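Local coordinates for protein erythromycin dehydratase (PDB 3EL6) that removes water from a beta-hydroxyacyl chain, probably carried by an acyl carrier protein, as the module 4 dehydratase domain of the erythromycin polyketide synthase, at residues V93-L98 / G127-D132; F197-A202 / L230-Q235. One frame throughout, in Å; residues are numbered along the deposited sequence.

Contact 1 (V93-L98 / G127-D132)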
# COMPACT_ATOMS: atom_id res chain seq x y z
N VAL A 93 -5.85 -8.59 -7.74
CA VAL A 93 -6.30 -7.25 -8.22
C VAL A 93 -7.32 -7.32 -9.38
O VAL A 93 -7.95 -6.32 -9.75
CB VAL A 93 -5.14 -6.27 -8.58
CG1 VAL A 93 -4.20 -6.16 -7.41
CG2 VAL A 93 -4.35 -6.67 -9.87
N GLY A 94 -7.47 -8.49 -9.96
CA GLY A 94 -8.42 -8.67 -11.09
C GLY A 94 -7.82 -8.48 -12.49
O GLY A 94 -8.57 -8.24 -13.45
N LEU A 95 -6.50 -8.55 -12.61
CA LEU A 95 -5.80 -8.51 -13.90
C LEU A 95 -4.83 -9.71 -13.95
O LEU A 95 -3.69 -9.61 -13.51
CB LEU A 95 -5.03 -7.20 -14.04
CG LEU A 95 -5.89 -5.94 -14.27
CD1 LEU A 95 -4.88 -4.75 -14.24
CD2 LEU A 95 -6.60 -6.01 -15.60
N PRO A 96 -5.31 -10.85 -14.44
CA PRO A 96 -4.67 -12.12 -14.11
C PRO A 96 -3.55 -12.52 -15.07
O PRO A 96 -2.82 -13.53 -14.81
CB PRO A 96 -5.84 -13.11 -14.14
CG PRO A 96 -6.69 -12.58 -15.28
CD PRO A 96 -6.66 -11.04 -15.02
N VAL A 97 -3.35 -11.72 -16.12
CA VAL A 97 -2.28 -11.99 -17.10
C VAL A 97 -1.06 -11.18 -16.80
O VAL A 97 -1.12 -9.96 -16.56
CB VAL A 97 -2.76 -11.68 -18.57
CG1 VAL A 97 -1.62 -11.76 -19.56
CG2 VAL A 97 -3.84 -12.74 -18.92
N LEU A 98 0.07 -11.86 -16.84
CA LEU A 98 1.35 -11.19 -16.69
C LEU A 98 1.78 -10.81 -18.10
O LEU A 98 2.34 -11.63 -18.84
CB LEU A 98 2.30 -12.15 -15.99
CG LEU A 98 3.20 -11.79 -14.84
CD1 LEU A 98 4.38 -12.80 -14.62
CD2 LEU A 98 3.58 -10.27 -14.60
N GLY A 127 -6.31 0.01 -18.99
CA GLY A 127 -6.74 -0.78 -17.88
C GLY A 127 -5.61 -1.69 -17.33
O GLY A 127 -5.85 -2.38 -16.35
N ARG A 128 -4.41 -1.64 -17.93
CA ARG A 128 -3.25 -2.41 -17.44
C ARG A 128 -2.63 -1.72 -16.22
O ARG A 128 -2.82 -0.49 -16.02
CB ARG A 128 -2.19 -2.55 -18.56
CG ARG A 128 -2.76 -3.41 -19.71
CD ARG A 128 -1.76 -3.52 -20.80
NE ARG A 128 -1.49 -2.18 -21.25
CZ ARG A 128 -0.99 -1.89 -22.44
NH1 ARG A 128 -0.70 -2.88 -23.29
NH2 ARG A 128 -0.79 -0.60 -22.77
N ARG A 129 -1.92 -2.50 -15.40
CA ARG A 129 -1.23 -1.92 -14.27
C ARG A 129 0.22 -2.36 -14.20
O ARG A 129 0.56 -3.49 -14.62
CB ARG A 129 -1.91 -2.32 -12.95
CG ARG A 129 -3.39 -2.01 -12.83
CD ARG A 129 -3.97 -2.53 -11.49
NE ARG A 129 -5.40 -2.32 -11.42
CZ ARG A 129 -5.96 -1.24 -10.86
NH1 ARG A 129 -5.21 -0.28 -10.28
NH2 ARG A 129 -7.27 -1.10 -10.86
N THR A 130 1.08 -1.50 -13.65
CA THR A 130 2.46 -1.87 -13.38
C THR A 130 2.56 -2.65 -12.09
O THR A 130 1.89 -2.35 -11.09
CB THR A 130 3.37 -0.61 -13.34
OG1 THR A 130 3.37 -0.00 -14.64
CG2 THR A 130 4.80 -1.02 -12.94
N ILE A 131 3.42 -3.66 -12.09
CA ILE A 131 3.70 -4.34 -10.84
C ILE A 131 5.24 -4.28 -10.61
O ILE A 131 6.04 -4.48 -11.52
CB ILE A 131 3.21 -5.85 -10.87
CG1 ILE A 131 3.59 -6.58 -9.58
CG2 ILE A 131 3.78 -6.52 -12.13
CD1 ILE A 131 2.76 -7.86 -9.34
N ASP A 132 5.62 -3.95 -9.39
CA ASP A 132 7.04 -3.91 -9.01
C ASP A 132 7.29 -4.94 -7.96
O ASP A 132 6.45 -5.17 -7.07
CB ASP A 132 7.42 -2.52 -8.48
CG ASP A 132 7.42 -1.46 -9.57
OD1 ASP A 132 8.01 -1.69 -10.67
OD2 ASP A 132 6.79 -0.41 -9.36

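Contact 2 (F197-A202 / L230-Q235)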
# COMPACT_ATOMS: atom_id res chain seq x y z
N PHE A 197 13.92 -30.00 -7.65
CA PHE A 197 13.90 -29.33 -8.95
C PHE A 197 14.14 -30.24 -10.14
O PHE A 197 14.08 -29.77 -11.28
CB PHE A 197 14.96 -28.22 -9.00
CG PHE A 197 14.51 -26.95 -8.32
CD1 PHE A 197 13.93 -25.92 -9.06
CD2 PHE A 197 14.60 -26.81 -6.95
CE1 PHE A 197 13.47 -24.74 -8.43
CE2 PHE A 197 14.15 -25.63 -6.30
CZ PHE A 197 13.58 -24.60 -7.05
N GLN A 198 14.40 -31.54 -9.88
CA GLN A 198 14.67 -32.48 -10.97
C GLN A 198 13.34 -32.98 -11.49
O GLN A 198 13.03 -34.18 -11.47
CB GLN A 198 15.58 -33.59 -10.42
CG GLN A 198 16.90 -33.03 -10.02
CD GLN A 198 17.83 -34.07 -9.47
OE1 GLN A 198 17.54 -35.27 -9.56
NE2 GLN A 198 18.94 -33.63 -8.86
N ALA A 199 12.54 -32.07 -12.05
CA ALA A 199 11.14 -32.35 -12.31
C ALA A 199 10.85 -32.66 -13.79
O ALA A 199 9.71 -32.87 -14.13
CB ALA A 199 10.25 -31.15 -11.85
N LEU A 200 11.87 -32.64 -14.64
CA LEU A 200 11.69 -33.14 -16.04
C LEU A 200 11.61 -34.67 -15.98
O LEU A 200 12.59 -35.30 -15.60
CB LEU A 200 12.88 -32.69 -16.89
CG LEU A 200 12.97 -31.19 -17.14
CD1 LEU A 200 14.32 -30.89 -17.87
CD2 LEU A 200 11.84 -30.69 -18.03
N ARG A 201 10.43 -35.24 -16.19
CA ARG A 201 10.22 -36.69 -15.97
C ARG A 201 10.41 -37.47 -17.32
O ARG A 201 10.82 -38.66 -17.34
CB ARG A 201 8.84 -36.97 -15.43
CG ARG A 201 8.51 -36.28 -14.08
CD ARG A 201 9.44 -36.74 -12.89
NE ARG A 201 9.28 -35.76 -11.80
CZ ARG A 201 10.07 -35.63 -10.75
NH1 ARG A 201 11.01 -36.55 -10.51
NH2 ARG A 201 9.89 -34.61 -9.90
N ALA A 202 10.08 -36.81 -18.43
CA ALA A 202 10.27 -37.42 -19.78
C ALA A 202 10.32 -36.31 -20.82
O ALA A 202 9.77 -35.23 -20.57
CB ALA A 202 9.07 -38.35 -20.08
N LEU A 230 6.89 -24.47 -12.08
CA LEU A 230 7.08 -23.48 -13.17
C LEU A 230 8.53 -23.35 -13.57
O LEU A 230 8.88 -23.16 -14.75
CB LEU A 230 6.60 -22.12 -12.66
CG LEU A 230 6.63 -21.00 -13.71
CD1 LEU A 230 5.67 -21.43 -14.78
CD2 LEU A 230 6.04 -19.80 -12.95
N ASP A 231 9.46 -23.45 -12.60
CA ASP A 231 10.88 -23.45 -13.00
C ASP A 231 11.20 -24.67 -13.87
O ASP A 231 11.99 -24.57 -14.80
CB ASP A 231 11.82 -23.50 -11.79
CG ASP A 231 13.25 -23.48 -12.19
OD1 ASP A 231 13.77 -22.38 -12.43
OD2 ASP A 231 13.89 -24.57 -12.30
N ALA A 232 10.63 -25.82 -13.52
CA ALA A 232 10.87 -27.05 -14.32
C ALA A 232 10.22 -26.93 -15.74
O ALA A 232 10.75 -27.41 -16.74
CB ALA A 232 10.38 -28.24 -13.56
N VAL A 233 9.10 -26.24 -15.85
CA VAL A 233 8.59 -25.88 -17.19
C VAL A 233 9.58 -25.06 -17.99
O VAL A 233 9.84 -25.36 -19.16
CB VAL A 233 7.26 -25.10 -17.08
CG1 VAL A 233 6.88 -24.50 -18.40
CG2 VAL A 233 6.18 -26.02 -16.56
N ALA A 234 10.16 -24.03 -17.38
CA ALA A 234 11.21 -23.26 -18.01
C ALA A 234 12.46 -24.08 -18.29
O ALA A 234 13.23 -23.80 -19.24
CB ALA A 234 11.57 -22.02 -17.11
N GLN A 235 12.68 -25.11 -17.47
CA GLN A 235 13.84 -25.99 -17.75
C GLN A 235 13.77 -26.66 -19.13
O GLN A 235 14.79 -27.06 -19.64
CB GLN A 235 14.03 -27.05 -16.68
CG GLN A 235 14.59 -26.56 -15.34
CD GLN A 235 14.60 -27.72 -14.35
OE1 GLN A 235 14.93 -28.84 -14.75
NE2 GLN A 235 14.15 -27.49 -13.10

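Contact 1 (V93-L98 / G127-D132)
Val93 CG2 lies 4.5 Å from Arg129 CD, a loose touch where the helix 79-93 of the first hotdog half of this double hotdog fold runs out against strand 129-137. Gly94, at positive phi, closes that helix as the C-prime residue of a Schellman motif, with Leu95 N bonded back to Gly90 O and Gly94 N to Glu91 O. The turned chain then presents Leu95, whose side chain carries most of the contact. Its CG stands anti to the carbonyl carbon (chi1 -72°), and the CD1 branch reaches the Arg129 side chain. The Leu95 and Arg129 side chains cross at about a right angle, with Leu95 CD1 3.4 Å from Arg129 CG and 3.6 Å from Arg129 CD. The same methyl sits at the edge of the guanidinium group, near its plane. No hydrogen bond joins the two segments: Arg129 NH1 is held instead by the carbonyl oxygens of His49 and Gly121, which fixes the polar end while its methylenes pack on Leu95; the Arg129 side chain also touches Val120 of strand 114-123. Beyond Pro96 the chain enters strand 97-103, and Leu98 turns to the helix at Leu87, as Ile131 does at Ala89. At the turn before strand 129-137, Leu95 CD1 lies 3.3 Å and Leu95 CD2 3.8 Å from Gly127 O, in van der Waals contact.

Contact 2 (F197-A202 / L230-Q235)
Asp231 meets Phe197 at the rim of its ring, where the helix 227-235 of the second hotdog half faces the loop leading into strand 200-206. Asp231 CG is anti to the backbone N (chi1 -179°), which carries the carboxylate to the ring: OD2 lies 3.5 Å from Phe197 CD1, at the edge and near the ring plane, and the carboxylate stands 80° to the ring. Asp231 and Gln235, one helical turn apart, form the Asp-x-x-x-Gln signature of polyketide synthase dehydratases, consistent with a place beside the active site; the Phe197 ring also meets that of His69. Ala232 supplies the closest apolar approach, its CB only 3.4 Å from Ala199 CB, tighter than usual van der Waals contact, so helix and loop come very near here. Leu200 also touches this helix residue, its CD2 3.7 Å from Ala232 O. Gln235 then ties the two segments together with its extended side chain. Its NE2 gives a nearly straight bond (174°) to Phe197 O, 2.9 Å away and in the carbonyl plane, and a second, 3.0 Å long, to Asp231 OD2. The two bonds leave close to the amide plane and fix its rotation, while OE1 is hydrogen-bonded to Tyr183 OH, which also bonds Leu200 N. Gln235 CB packs 4.0 Å from Leu200 CD1. Around this buried seam, Val214 of strand 209-215 touches Ala199, Leu200 and Ala232, Tyr193 of strand 191-193 backs Asp231 and Gln235, and Ser80 of helix 79-93 reaches Asp231 from the other hotdog half.

Contacts 1 and 2 lie on opposite sides of the chain's centre, their own centres about 27 Å apart, one in each half of the double hotdog. Both join a hotdog helix, or the turn just after it, to a strand or the approach to one. Contact 1 is a surface contact, made of van der Waals touches with no bond between its segments. Contact 2 is wholly buried, and there a single glutamine amide couples loop and helix. Helix 79-93 relates them: its C-terminal end enters contact 1, while its N-terminal part touches the helix segment 230-235 of contact 2.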